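Local coordinates for 2-oxoglutarate carboxylase small subunit (Hydrogenobacter thermophilus, PDB 7KCT), which is the small (beta) subunit of a carboxylase, built on the biotin carboxylase plan with an ATP-grasp domain, and carries bound ADP, magnesium and bicarbonate in the crystal, at residues Glu129-Arg133 against Ala134-Thr138; Leu255-Glu258 against Gln259-Tyr262; Leu266-Lys269 against Ala270-Ile274; Ile316-Trp319 against Gln320-Ala324; Thr445-Tyr448 against Leu449-Pro453. All coordinates share one frame; numbering follows the deposited sequence.

In the fold
All five contacts are local, and they follow one another along the chain in numerical order. Contacts 1 to 4 belong to the ATP-grasp region, contact 5 to the biotin carboxylase C-terminal region. Contacts 2 and 3 share helix 257-273, the first at its start and the second at its end, with centres about 17 Å apart. Contact 1 closes helix 124-133 and packs directly on contact 3, centre to centre about 10 Å, M131 lying on A270, so two helix ends meet within the ATP-grasp region. Contact 4, on helix 316-324, and contact 5 lie on opposite sides of the chain's centre, their own centres about 36 Å apart, and contact 5 brings T446 to a bound ADP.

Contact 1 (Glu129-Arg133 against Ala134-Thr138); sequences EVMKR and AGVPT
V136 N reaches back to M131 O at 2.9 Å with an N-H...O angle of 161°, and G135 N bonds to K132 O at 3.0 Å. Together they close helix 124-133 in a Schellman motif, with G135 at positive phi, a backbone conformation that suits a residue without a CB. A134 N is shared weakly between V130 O and M131 O.

Outside this polar turn, M131 runs alongside V136, with M131 CE meeting V136 CG2 at 3.6 Å. M131 bends at both chi2 and chi3 (-54° and -86°), which curls its methyl round to the valine branch. Farther along, the T138 side chain comes across that of K132 at about a right angle, its OG1 4.1 Å from K132 CD.

Beyond the turn, M131, A134 and V136 all touch A270 of helix 257-273, and M131 and V136 both pack on F294 of strand 292-298. The chemistry is thus divided: backbone bonds take up the carbonyls of M131 and K132, with V130 O weakly engaged, while an apolar M131-V136 pair seats the turn against the neighbouring helix and sheet.

Contact 2 (Leu255-Glu258 against Gln259-Tyr262); sequences LTPE and QREY
T256 and Q259 form a capping box at the start of helix 257-273, with T256 as the N-cap. Its side-chain bonds run both ways: Q259 N donates to T256 OG1 at 3.3 Å and 170°, and T256 N donates to Q259 OE1 at 3.1 Å, almost straight at 178°. Q259 OE1 is gripped twice, since T256 OG1 also donates to it, at 3.3 Å, in the carbonyl plane and on a lone pair; the backbone N-H comes in tilted from that plane. T256 can do this because its OG1 stands between its own N and carbonyl carbon (chi1 68°), facing the first turn of the helix.

Of the main-chain bonds, R260 N to T256 O opens the regular helical pattern at 3.0 Å. E261 N to P257 O and Y262 N to E258 O carry it on.

R260 bends at chi3, and T256 O lies over one face of its guanidinium while NH1 comes 3.7 Å from P257 CA. The polar end of R260 is held by a salt bridge to E234, and E261 bonds to H231, which ties this first turn to strand 229-236. The buried L255 runs obliquely past the glutamine chain, its CD2 methyl 4.0 Å from both CB and NE2 of Q259.

Contact 3 (Leu266-Lys269 against Ala270-Ile274); sequences LVVK and AAKEI
K272 N donates to V268 O at 2.8 Å. It belongs to the regular i to i+4 bonding that ends helix 257-273: A271 N bonds to V267 O, also at 2.8 Å, with A270 N to L266 O before it in sequence and E273 N to K269 O, the last of the four, at 3.1 Å.

Two side-chain pairs follow the same spacing. In the first, V268 and K272 run alongside each other, and V268 CG1 touches both CD and CE of K272 at 4.0 Å, so the valine meets the aliphatic part of the chain. The ammonium of K272 continues past it to G227 O.

The small side chains of A270 and A271 let neighbours in close: A270 receives M131 of helix 124-133 and A134 and V136 of the loop that follows it, while A271 sits against V229 of the sheet strand 229-236.

The second pair is K269 with E273, a long salt bridge. The lysine runs extended to CE before turning at chi4 (51°), which leaves E273 OE2 3.6 Å from K269 NZ and 3.5 Å from K269 CE.

Contact 4 (Ile316-Trp319 against Gln320-Ala324); sequences IVKW and QIRIA
I316 O accepts from Q320 N at 2.8 Å, the first of a run of i to i+4 bonds along helix 316-324. V317 comes next; its CG1 lies 4.4 Å from I321 CD1, a loose apolar pair, and its CG2 is 4.0 Å from Q320 OE1, an amide oxygen that is bonded by H87.

K318 lays its aliphatic chain over one face of the R322 guanidinium, with K318 CD 3.3 Å from R322 NH1. The charged ends diverge: K318 bends at chi3 (-72°) and carries NZ to a salt bridge with E32, 5.1 Å from R322 NH2, while R322 NE has a long, weak ion pair with E327. This probably eases the approach of like charges.

W319 takes R322 on one ring face. The arginine runs extended from CG to NE across the indole, and R322 CD sits 3.9 Å from the centroid of the six-membered ring of W319, close to the normal, as a CH-pi contact. The guanidinium, its plane turned 52° from the indole, is farther off, so any cation-pi attraction is at most weak. I323 CG1 meets the ring at its edge. The buried helix packs between the ATP-grasp sheet, where L222 touches W319 and I323, and helix 20-32 of the N-terminal domain, which V317 and I321 face.

Contact 5 (Thr445-Tyr448 against Leu449-Pro453); sequences TTRY and LEEHP
R447 holds the E450 carboxylate through a bidentate salt bridge, R447 NE to E450 OE1 at 2.8 Å and R447 NH2 to E450 OE2 at 3.0 Å. Both oxygens lie near the guanidinium plane, yet the nitrogens meet them from above the carboxylate plane, the two planes standing 42° apart. Successive bends at chi2 and chi3 (-51° and -53°) bring the arginine's NE edge round to E450.

Alongside, Y448 and H452 form an offset stack, with ring centroids 4.2 Å apart and planes almost parallel. H452 ND1 also donates to Y448 O at 2.9 Å, in the carbonyl plane on a lone pair, which sets the imidazole's rotation over the phenol. At their far ends D436 holds the Y448 hydroxyl and D438 holds H452 NE2.

The backbone beneath is a type I beta turn from T445 to Y448. T445 OG1 accepts from R447 N at 3.1 Å, capping the turn, and E451 N bonds back to R447 O. One water joins T445 N to E451 OE1; a second spans T446 O and L449 N.

T446, the second residue of the turn, touches a bound ADP. The whole is a capped turn running into the short, weakly bonded helix 448-451, and through T446 it reaches an ADP pocket whose residues lie between 124 and 446.

Contact 1 (Glu129-Arg133 against Ala134-Thr138)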
loop_
_atom_site.group_PDB
_atom_site.type_symbol
_atom_site.label_atom_id
_atom_site.label_comp_id
_atom_site.label_asym_id
_atom_site.label_seq_id
_atom_site.Cartn_x
_atom_site.Cartn_y
_atom_site.Cartn_z
ATOM N N GLU A 129 -10.410 29.314 -25.199
ATOM C CA GLU A 129 -9.787 30.399 -25.967
ATOM C C GLU A 129 -8.348 30.637 -25.522
ATOM O O GLU A 129 -7.444 30.764 -26.358
ATOM C CB GLU A 129 -10.623 31.682 -25.853
ATOM N N VAL A 130 -8.100 30.661 -24.203
ATOM C CA VAL A 130 -6.733 30.831 -23.724
ATOM C C VAL A 130 -5.856 29.705 -24.247
ATOM O O VAL A 130 -4.723 29.934 -24.693
ATOM C CB VAL A 130 -6.692 30.865 -22.179
ATOM C CG1 VAL A 130 -5.279 30.872 -21.736
ATOM C CG2 VAL A 130 -7.416 32.108 -21.660
ATOM N N MET A 131 -6.351 28.436 -24.168
ATOM C CA MET A 131 -5.508 27.311 -24.610
ATOM C C MET A 131 -5.279 27.395 -26.108
ATOM O O MET A 131 -4.199 27.078 -26.587
ATOM C CB MET A 131 -6.135 25.942 -24.260
ATOM C CG MET A 131 -6.233 25.778 -22.736
ATOM S SD MET A 131 -4.611 26.031 -21.924
ATOM C CE MET A 131 -3.740 24.512 -21.920
ATOM N N LYS A 132 -6.323 27.757 -26.870
ATOM C CA LYS A 132 -6.211 27.930 -28.327
ATOM C C LYS A 132 -5.099 28.913 -28.679
ATOM O O LYS A 132 -4.183 28.585 -29.439
ATOM C CB LYS A 132 -7.558 28.415 -28.881
ATOM C CG LYS A 132 -7.803 28.258 -30.407
ATOM C CD LYS A 132 -9.279 28.650 -30.730
ATOM C CE LYS A 132 -9.726 28.262 -32.139
ATOM N NZ LYS A 132 -11.127 28.727 -32.448
ATOM N N ARG A 133 -5.143 30.112 -28.095
ATOM C CA ARG A 133 -4.101 31.088 -28.376
ATOM C C ARG A 133 -2.725 30.600 -27.957
ATOM O O ARG A 133 -1.733 31.110 -28.475
ATOM C CB ARG A 133 -4.412 32.416 -27.687
ATOM C CG ARG A 133 -5.320 33.348 -28.487
ATOM C CD ARG A 133 -5.465 34.766 -27.879
ATOM N NE ARG A 133 -6.638 34.836 -27.013
ATOM C CZ ARG A 133 -6.606 34.977 -25.691
ATOM N NH1 ARG A 133 -5.450 35.100 -25.046
ATOM N NH2 ARG A 133 -7.742 35.002 -25.009
ATOM N N ALA A 134 -2.626 29.640 -27.021
ATOM C CA ALA A 134 -1.322 29.147 -26.577
ATOM C C ALA A 134 -0.822 27.962 -27.398
ATOM O O ALA A 134 0.269 27.442 -27.129
ATOM C CB ALA A 134 -1.362 28.776 -25.090
ATOM N N GLY A 135 -1.566 27.532 -28.401
ATOM C CA GLY A 135 -1.139 26.427 -29.229
ATOM C C GLY A 135 -1.811 25.084 -28.972
ATOM O O GLY A 135 -1.489 24.122 -29.668
ATOM N N VAL A 136 -2.744 24.983 -28.024
ATOM C CA VAL A 136 -3.325 23.682 -27.676
ATOM C C VAL A 136 -4.528 23.410 -28.575
ATOM O O VAL A 136 -5.401 24.277 -28.693
ATOM C CB VAL A 136 -3.732 23.637 -26.193
ATOM C CG1 VAL A 136 -4.217 22.255 -25.811
ATOM C CG2 VAL A 136 -2.592 24.046 -25.303
ATOM N N PRO A 137 -4.635 22.241 -29.221
ATOM C CA PRO A 137 -5.845 21.960 -30.015
ATOM C C PRO A 137 -7.064 21.924 -29.120
ATOM O O PRO A 137 -6.993 21.524 -27.951
ATOM C CB PRO A 137 -5.553 20.599 -30.662
ATOM C CG PRO A 137 -4.428 19.981 -29.795
ATOM C CD PRO A 137 -3.638 21.157 -29.302
ATOM N N THR A 138 -8.173 22.430 -29.634
ATOM C CA THR A 138 -9.388 22.506 -28.846
ATOM C C THR A 138 -10.503 21.883 -29.652
ATOM O O THR A 138 -10.386 21.707 -30.865
ATOM C CB THR A 138 -9.789 23.945 -28.439
ATOM O OG1 THR A 138 -9.901 24.793 -29.585
ATOM C CG2 THR A 138 -8.808 24.547 -27.417
#

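Contact 2 (Leu255-Glu258 against Gln259-Tyr262)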
loop_
_atom_site.group_PDB
_atom_site.type_symbol
_atom_site.label_atom_id
_atom_site.label_comp_id
_atom_site.label_asym_id
_atom_site.label_seq_id
_atom_site.Cartn_x
_atom_site.Cartn_y
_atom_site.Cartn_z
ATOM N N LEU A 255 -1.685 6.493 -25.888
ATOM C CA LEU A 255 -0.542 7.268 -26.347
ATOM C C LEU A 255 0.764 6.492 -26.342
ATOM O O LEU A 255 1.089 5.781 -25.382
ATOM C CB LEU A 255 -0.387 8.514 -25.478
ATOM C CG LEU A 255 -1.561 9.472 -25.411
ATOM C CD1 LEU A 255 -1.077 10.632 -24.576
ATOM C CD2 LEU A 255 -1.934 9.896 -26.806
ATOM N N THR A 256 1.544 6.693 -27.410
ATOM C CA THR A 256 2.917 6.241 -27.477
ATOM C C THR A 256 3.783 7.190 -26.673
ATOM O O THR A 256 3.378 8.312 -26.373
ATOM C CB THR A 256 3.384 6.222 -28.929
ATOM O OG1 THR A 256 3.456 7.590 -29.372
ATOM C CG2 THR A 256 2.408 5.434 -29.809
ATOM N N PRO A 257 5.020 6.810 -26.370
ATOM C CA PRO A 257 5.877 7.741 -25.619
ATOM C C PRO A 257 6.124 9.060 -26.346
ATOM O O PRO A 257 6.316 10.094 -25.696
ATOM C CB PRO A 257 7.166 6.942 -25.409
ATOM C CG PRO A 257 6.719 5.443 -25.560
ATOM C CD PRO A 257 5.676 5.518 -26.641
ATOM N N GLU A 258 6.108 9.056 -27.679
ATOM C CA GLU A 258 6.358 10.275 -28.441
ATOM C C GLU A 258 5.155 11.217 -28.396
ATOM O O GLU A 258 5.313 12.445 -28.341
ATOM C CB GLU A 258 6.721 9.891 -29.886
ATOM C CG GLU A 258 8.060 9.123 -30.070
ATOM C CD GLU A 258 8.086 7.719 -29.439
ATOM O OE1 GLU A 258 7.092 6.950 -29.578
ATOM O OE2 GLU A 258 9.128 7.390 -28.818
ATOM N N GLN A 259 3.938 10.682 -28.440
ATOM C CA GLN A 259 2.789 11.555 -28.239
ATOM C C GLN A 259 2.693 12.050 -26.797
ATOM O O GLN A 259 2.215 13.170 -26.560
ATOM C CB GLN A 259 1.503 10.840 -28.606
ATOM C CG GLN A 259 1.513 10.211 -29.972
ATOM C CD GLN A 259 0.290 9.359 -30.201
ATOM O OE1 GLN A 259 0.273 8.166 -29.875
ATOM N NE2 GLN A 259 -0.792 9.999 -30.643
ATOM N N ARG A 260 3.108 11.219 -25.834
ATOM C CA ARG A 260 3.123 11.630 -24.435
ATOM C C ARG A 260 3.945 12.897 -24.270
ATOM O O ARG A 260 3.473 13.885 -23.710
ATOM C CB ARG A 260 3.675 10.506 -23.560
ATOM C CG ARG A 260 3.668 10.785 -22.021
ATOM C CD ARG A 260 3.881 9.488 -21.192
ATOM N NE ARG A 260 2.772 8.568 -21.452
ATOM C CZ ARG A 260 2.882 7.406 -22.089
ATOM N NH1 ARG A 260 4.063 6.986 -22.498
ATOM N NH2 ARG A 260 1.803 6.662 -22.302
ATOM N N GLU A 261 5.159 12.907 -24.805
ATOM C CA GLU A 261 6.006 14.087 -24.660
ATOM C C GLU A 261 5.553 15.253 -25.538
ATOM O O GLU A 261 5.694 16.406 -25.132
ATOM C CB GLU A 261 7.438 13.706 -24.950
ATOM C CG GLU A 261 7.966 12.665 -23.968
ATOM C CD GLU A 261 8.025 13.179 -22.514
ATOM O OE1 GLU A 261 7.932 12.349 -21.579
ATOM O OE2 GLU A 261 8.166 14.413 -22.302
ATOM N N TYR A 262 4.975 14.990 -26.711
ATOM C CA TYR A 262 4.461 16.076 -27.543
ATOM C C TYR A 262 3.314 16.790 -26.854
ATOM O O TYR A 262 3.340 18.008 -26.666
ATOM C CB TYR A 262 4.009 15.537 -28.912
ATOM C CG TYR A 262 3.211 16.547 -29.700
ATOM C CD1 TYR A 262 3.834 17.563 -30.416
ATOM C CD2 TYR A 262 1.838 16.508 -29.708
ATOM C CE1 TYR A 262 3.083 18.520 -31.129
ATOM C CE2 TYR A 262 1.098 17.444 -30.390
ATOM C CZ TYR A 262 1.727 18.439 -31.118
ATOM O OH TYR A 262 0.960 19.355 -31.806
#

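Contact 3 (Leu266-Lys269 against Ala270-Ile274)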
loop_
_atom_site.group_PDB
_atom_site.type_symbol
_atom_site.label_atom_id
_atom_site.label_comp_id
_atom_site.label_asym_id
_atom_site.label_seq_id
_atom_site.Cartn_x
_atom_site.Cartn_y
_atom_site.Cartn_z
ATOM N N LEU A 266 3.129 20.673 -24.828
ATOM C CA LEU A 266 2.118 21.688 -25.114
ATOM C C LEU A 266 1.417 22.160 -23.845
ATOM O O LEU A 266 1.056 23.344 -23.715
ATOM C CB LEU A 266 1.073 21.128 -26.070
ATOM C CG LEU A 266 1.644 20.961 -27.481
ATOM C CD1 LEU A 266 0.470 20.886 -28.469
ATOM C CD2 LEU A 266 2.702 21.958 -27.971
ATOM N N VAL A 267 1.106 21.227 -22.938
ATOM C CA VAL A 267 0.425 21.639 -21.719
ATOM C C VAL A 267 1.378 22.419 -20.823
ATOM O O VAL A 267 0.982 23.410 -20.208
ATOM C CB VAL A 267 -0.185 20.445 -20.956
ATOM C CG1 VAL A 267 -1.238 19.779 -21.784
ATOM C CG2 VAL A 267 0.860 19.481 -20.551
ATOM N N VAL A 268 2.640 22.008 -20.754
ATOM C CA VAL A 268 3.612 22.779 -19.979
ATOM C C VAL A 268 3.675 24.209 -20.509
ATOM O O VAL A 268 3.438 25.182 -19.772
ATOM C CB VAL A 268 4.990 22.094 -20.013
ATOM C CG1 VAL A 268 6.108 23.032 -19.472
ATOM C CG2 VAL A 268 4.982 20.862 -19.185
ATOM N N LYS A 269 3.895 24.346 -21.826
ATOM C CA LYS A 269 3.966 25.673 -22.453
ATOM C C LYS A 269 2.762 26.520 -22.110
ATOM O O LYS A 269 2.885 27.703 -21.801
ATOM C CB LYS A 269 4.078 25.532 -23.980
ATOM C CG LYS A 269 4.222 26.869 -24.753
ATOM C CD LYS A 269 4.257 26.677 -26.279
ATOM C CE LYS A 269 4.092 28.013 -27.002
ATOM N NZ LYS A 269 5.048 29.039 -26.472
ATOM N N ALA A 270 1.576 25.942 -22.164
ATOM C CA ALA A 270 0.402 26.737 -21.858
ATOM C C ALA A 270 0.330 27.065 -20.370
ATOM O O ALA A 270 -0.146 28.137 -19.992
ATOM C CB ALA A 270 -0.834 26.010 -22.357
ATOM N N ALA A 271 0.768 26.136 -19.512
ATOM C CA ALA A 271 0.800 26.377 -18.069
ATOM C C ALA A 271 1.734 27.533 -17.722
ATOM O O ALA A 271 1.389 28.408 -16.916
ATOM C CB ALA A 271 1.235 25.094 -17.351
ATOM N N LYS A 272 2.934 27.528 -18.289
ATOM C CA LYS A 272 3.857 28.641 -18.075
ATOM C C LYS A 272 3.277 29.951 -18.591
ATOM O O LYS A 272 3.444 30.999 -17.960
ATOM C CB LYS A 272 5.182 28.356 -18.765
ATOM C CG LYS A 272 6.012 27.303 -18.127
ATOM C CD LYS A 272 7.128 26.859 -19.065
ATOM C CE LYS A 272 8.289 26.206 -18.306
ATOM N NZ LYS A 272 9.297 27.250 -17.875
ATOM N N GLU A 273 2.552 29.913 -19.712
ATOM C CA GLU A 273 2.015 31.158 -20.276
ATOM C C GLU A 273 1.042 31.827 -19.318
ATOM O O GLU A 273 0.975 33.058 -19.252
ATOM C CB GLU A 273 1.306 30.909 -21.616
ATOM C CG GLU A 273 2.221 30.730 -22.824
ATOM C CD GLU A 273 1.451 30.697 -24.158
ATOM O OE1 GLU A 273 0.456 31.451 -24.334
ATOM O OE2 GLU A 273 1.848 29.899 -25.032
ATOM N N ILE A 274 0.234 31.046 -18.603
ATOM C CA ILE A 274 -0.713 31.661 -17.676
ATOM C C ILE A 274 -0.132 31.744 -16.263
ATOM O O ILE A 274 -0.859 32.032 -15.305
ATOM C CB ILE A 274 -2.069 30.921 -17.667
ATOM C CG1 ILE A 274 -1.929 29.489 -17.156
ATOM C CG2 ILE A 274 -2.710 30.919 -19.046
ATOM C CD1 ILE A 274 -3.255 28.759 -17.018
#

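Contact 4 (Ile316-Trp319 against Gln320-Ala324)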
loop_
_atom_site.group_PDB
_atom_site.type_symbol
_atom_site.label_atom_id
_atom_site.label_comp_id
_atom_site.label_asym_id
_atom_site.label_seq_id
_atom_site.Cartn_x
_atom_site.Cartn_y
_atom_site.Cartn_z
ATOM N N ILE A 316 2.583 14.111 -5.106
ATOM C CA ILE A 316 2.048 15.388 -5.585
ATOM C C ILE A 316 1.541 16.279 -4.442
ATOM O O ILE A 316 1.723 17.507 -4.462
ATOM C CB ILE A 316 0.945 15.122 -6.616
ATOM C CG1 ILE A 316 1.494 14.431 -7.861
ATOM C CG2 ILE A 316 0.250 16.429 -6.912
ATOM C CD1 ILE A 316 0.333 13.751 -8.684
ATOM N N VAL A 317 0.841 15.707 -3.467
ATOM C CA VAL A 317 0.313 16.523 -2.371
ATOM C C VAL A 317 1.451 17.103 -1.522
ATOM O O VAL A 317 1.400 18.267 -1.112
ATOM C CB VAL A 317 -0.663 15.694 -1.518
ATOM C CG1 VAL A 317 -1.165 16.475 -0.325
ATOM C CG2 VAL A 317 -1.858 15.282 -2.347
ATOM N N LYS A 318 2.440 16.282 -1.158
ATOM C CA LYS A 318 3.570 16.819 -0.415
ATOM C C LYS A 318 4.226 17.957 -1.200
ATOM O O LYS A 318 4.604 18.982 -0.616
ATOM C CB LYS A 318 4.567 15.705 -0.092
ATOM C CG LYS A 318 5.573 16.100 0.973
ATOM C CD LYS A 318 6.532 14.983 1.368
ATOM C CE LYS A 318 5.872 13.907 2.184
ATOM N NZ LYS A 318 6.903 12.988 2.788
ATOM N N TRP A 319 4.361 17.799 -2.533
ATOM C CA TRP A 319 4.947 18.865 -3.350
ATOM C C TRP A 319 4.060 20.101 -3.367
ATOM O O TRP A 319 4.573 21.228 -3.321
ATOM C CB TRP A 319 5.246 18.369 -4.798
ATOM C CG TRP A 319 6.607 17.770 -4.812
ATOM C CD1 TRP A 319 6.930 16.447 -4.952
ATOM C CD2 TRP A 319 7.852 18.464 -4.595
ATOM N NE1 TRP A 319 8.280 16.279 -4.803
ATOM C CE2 TRP A 319 8.874 17.501 -4.626
ATOM C CE3 TRP A 319 8.198 19.814 -4.419
ATOM C CZ2 TRP A 319 10.229 17.837 -4.461
ATOM C CZ3 TRP A 319 9.534 20.146 -4.270
ATOM C CH2 TRP A 319 10.533 19.162 -4.286
ATOM N N GLN A 320 2.733 19.940 -3.431
ATOM C CA GLN A 320 1.877 21.106 -3.284
ATOM C C GLN A 320 2.308 21.922 -2.070
ATOM O O GLN A 320 2.433 23.144 -2.131
ATOM C CB GLN A 320 0.408 20.693 -3.150
ATOM C CG GLN A 320 -0.387 20.470 -4.445
ATOM C CD GLN A 320 -1.818 20.102 -4.140
ATOM O OE1 GLN A 320 -2.090 19.101 -3.446
ATOM N NE2 GLN A 320 -2.736 20.951 -4.556
ATOM N N ILE A 321 2.501 21.249 -0.941
ATOM C CA ILE A 321 2.749 21.950 0.308
ATOM C C ILE A 321 4.123 22.598 0.294
ATOM O O ILE A 321 4.281 23.734 0.716
ATOM C CB ILE A 321 2.601 20.974 1.486
ATOM C CG1 ILE A 321 1.138 20.524 1.586
ATOM C CG2 ILE A 321 3.017 21.667 2.787
ATOM C CD1 ILE A 321 0.945 19.289 2.376
ATOM N N ARG A 322 5.128 21.899 -0.210
ATOM C CA ARG A 322 6.457 22.472 -0.323
ATOM C C ARG A 322 6.487 23.673 -1.262
ATOM O O ARG A 322 7.220 24.642 -1.017
ATOM C CB ARG A 322 7.418 21.418 -0.833
ATOM C CG ARG A 322 7.830 20.376 0.140
ATOM C CD ARG A 322 8.613 19.258 -0.588
ATOM N NE ARG A 322 9.331 18.529 0.415
ATOM C CZ ARG A 322 9.448 17.209 0.474
ATOM N NH1 ARG A 322 8.898 16.420 -0.456
ATOM N NH2 ARG A 322 10.117 16.678 1.499
ATOM N N ILE A 323 5.810 23.562 -2.410
ATOM C CA ILE A 323 5.741 24.644 -3.380
ATOM C C ILE A 323 5.100 25.861 -2.755
ATOM O O ILE A 323 5.560 26.987 -2.940
ATOM C CB ILE A 323 4.961 24.179 -4.631
ATOM C CG1 ILE A 323 5.802 23.340 -5.555
ATOM C CG2 ILE A 323 4.393 25.349 -5.400
ATOM C CD1 ILE A 323 4.947 22.506 -6.515
ATOM N N ALA A 324 4.031 25.658 -1.986
ATOM C CA ALA A 324 3.346 26.787 -1.372
ATOM C C ALA A 324 4.232 27.481 -0.333
ATOM O O ALA A 324 4.122 28.695 -0.146
ATOM C CB ALA A 324 2.043 26.323 -0.724
#

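Contact 5 (Thr445-Tyr448 against Leu449-Pro453)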
loop_
_atom_site.group_PDB
_atom_site.type_symbol
_atom_site.label_atom_id
_atom_site.label_comp_id
_atom_site.label_asym_id
_atom_site.label_seq_id
_atom_site.Cartn_x
_atom_site.Cartn_y
_atom_site.Cartn_z
ATOM N N THR A 445 -14.168 3.196 -24.001
ATOM C CA THR A 445 -14.461 4.594 -24.259
ATOM C C THR A 445 -15.364 5.120 -23.149
ATOM O O THR A 445 -15.755 4.391 -22.232
ATOM C CB THR A 445 -15.155 4.795 -25.622
ATOM O OG1 THR A 445 -16.537 4.448 -25.502
ATOM C CG2 THR A 445 -14.499 4.003 -26.717
ATOM N N THR A 446 -15.732 6.394 -23.235
ATOM C CA THR A 446 -16.620 6.952 -22.210
ATOM C C THR A 446 -18.010 6.349 -22.226
ATOM O O THR A 446 -18.746 6.515 -21.238
ATOM C CB THR A 446 -16.746 8.468 -22.379
ATOM O OG1 THR A 446 -17.281 8.758 -23.677
ATOM C CG2 THR A 446 -15.364 9.077 -22.256
ATOM N N ARG A 447 -18.362 5.637 -23.303
ATOM C CA ARG A 447 -19.612 4.903 -23.470
ATOM C C ARG A 447 -19.535 3.503 -22.858
ATOM O O ARG A 447 -20.522 2.758 -22.895
ATOM C CB ARG A 447 -19.936 4.767 -24.977
ATOM C CG ARG A 447 -19.793 6.063 -25.819
ATOM C CD ARG A 447 -20.550 7.253 -25.216
ATOM N NE ARG A 447 -21.951 6.954 -24.937
ATOM C CZ ARG A 447 -22.954 7.117 -25.797
ATOM N NH1 ARG A 447 -22.721 7.582 -27.016
ATOM N NH2 ARG A 447 -24.191 6.804 -25.425
ATOM N N TYR A 448 -18.382 3.137 -22.303
ATOM C CA TYR A 448 -18.155 1.769 -21.826
ATOM C C TYR A 448 -19.319 1.176 -21.041
ATOM O O TYR A 448 -19.728 0.044 -21.310
ATOM C CB TYR A 448 -16.896 1.714 -20.977
ATOM C CG TYR A 448 -16.610 0.325 -20.474
ATOM C CD1 TYR A 448 -15.858 -0.565 -21.220
ATOM C CD2 TYR A 448 -17.156 -0.114 -19.267
ATOM C CE1 TYR A 448 -15.606 -1.857 -20.746
ATOM C CE2 TYR A 448 -16.929 -1.380 -18.805
ATOM C CZ TYR A 448 -16.152 -2.246 -19.534
ATOM O OH TYR A 448 -15.927 -3.496 -19.042
ATOM N N LEU A 449 -19.839 1.896 -20.036
ATOM C CA LEU A 449 -20.843 1.293 -19.166
ATOM C C LEU A 449 -22.182 1.102 -19.903
ATOM O O LEU A 449 -22.888 0.104 -19.691
ATOM C CB LEU A 449 -21.030 2.138 -17.909
ATOM C CG LEU A 449 -19.919 2.020 -16.853
ATOM C CD1 LEU A 449 -20.145 2.982 -15.696
ATOM C CD2 LEU A 449 -19.753 0.570 -16.323
ATOM N N GLU A 450 -22.543 2.037 -20.782
ATOM C CA GLU A 450 -23.741 1.861 -21.599
ATOM C C GLU A 450 -23.608 0.705 -22.591
ATOM O O GLU A 450 -24.617 0.123 -23.000
ATOM C CB GLU A 450 -24.024 3.159 -22.342
ATOM C CG GLU A 450 -24.253 4.372 -21.451
ATOM C CD GLU A 450 -24.036 5.702 -22.190
ATOM O OE1 GLU A 450 -22.865 6.110 -22.406
ATOM O OE2 GLU A 450 -25.044 6.337 -22.569
ATOM N N GLU A 451 -22.400 0.389 -23.018
ATOM C CA GLU A 451 -22.134 -0.641 -24.010
ATOM C C GLU A 451 -21.789 -2.008 -23.415
ATOM O O GLU A 451 -21.572 -2.957 -24.176
ATOM C CB GLU A 451 -20.985 -0.194 -24.902
ATOM C CG GLU A 451 -21.288 1.093 -25.701
ATOM C CD GLU A 451 -20.088 1.558 -26.510
ATOM O OE1 GLU A 451 -18.944 1.117 -26.211
ATOM O OE2 GLU A 451 -20.306 2.374 -27.444
ATOM N N HIS A 452 -21.724 -2.141 -22.089
ATOM C CA HIS A 452 -21.421 -3.424 -21.452
ATOM C C HIS A 452 -22.408 -3.672 -20.328
ATOM O O HIS A 452 -22.047 -3.645 -19.145
ATOM C CB HIS A 452 -19.978 -3.465 -20.959
ATOM C CG HIS A 452 -18.976 -3.406 -22.067
ATOM N ND1 HIS A 452 -18.723 -2.250 -22.776
ATOM C CD2 HIS A 452 -18.217 -4.369 -22.635
ATOM C CE1 HIS A 452 -17.832 -2.500 -23.715
ATOM N NE2 HIS A 452 -17.494 -3.775 -23.642
ATOM N N PRO A 453 -23.659 -3.999 -20.668
ATOM C CA PRO A 453 -24.657 -4.246 -19.620
ATOM C C PRO A 453 -24.311 -5.461 -18.762
ATOM O O PRO A 453 -24.803 -5.576 -17.629
ATOM C CB PRO A 453 -25.957 -4.440 -20.424
ATOM C CG PRO A 453 -25.525 -4.988 -21.728
ATOM C CD PRO A 453 -24.159 -4.356 -22.011
HETATM O O HOH W 1 -16.339 1.350 -24.592
HETATM O O HOH W 2 -18.370 4.508 -19.227
#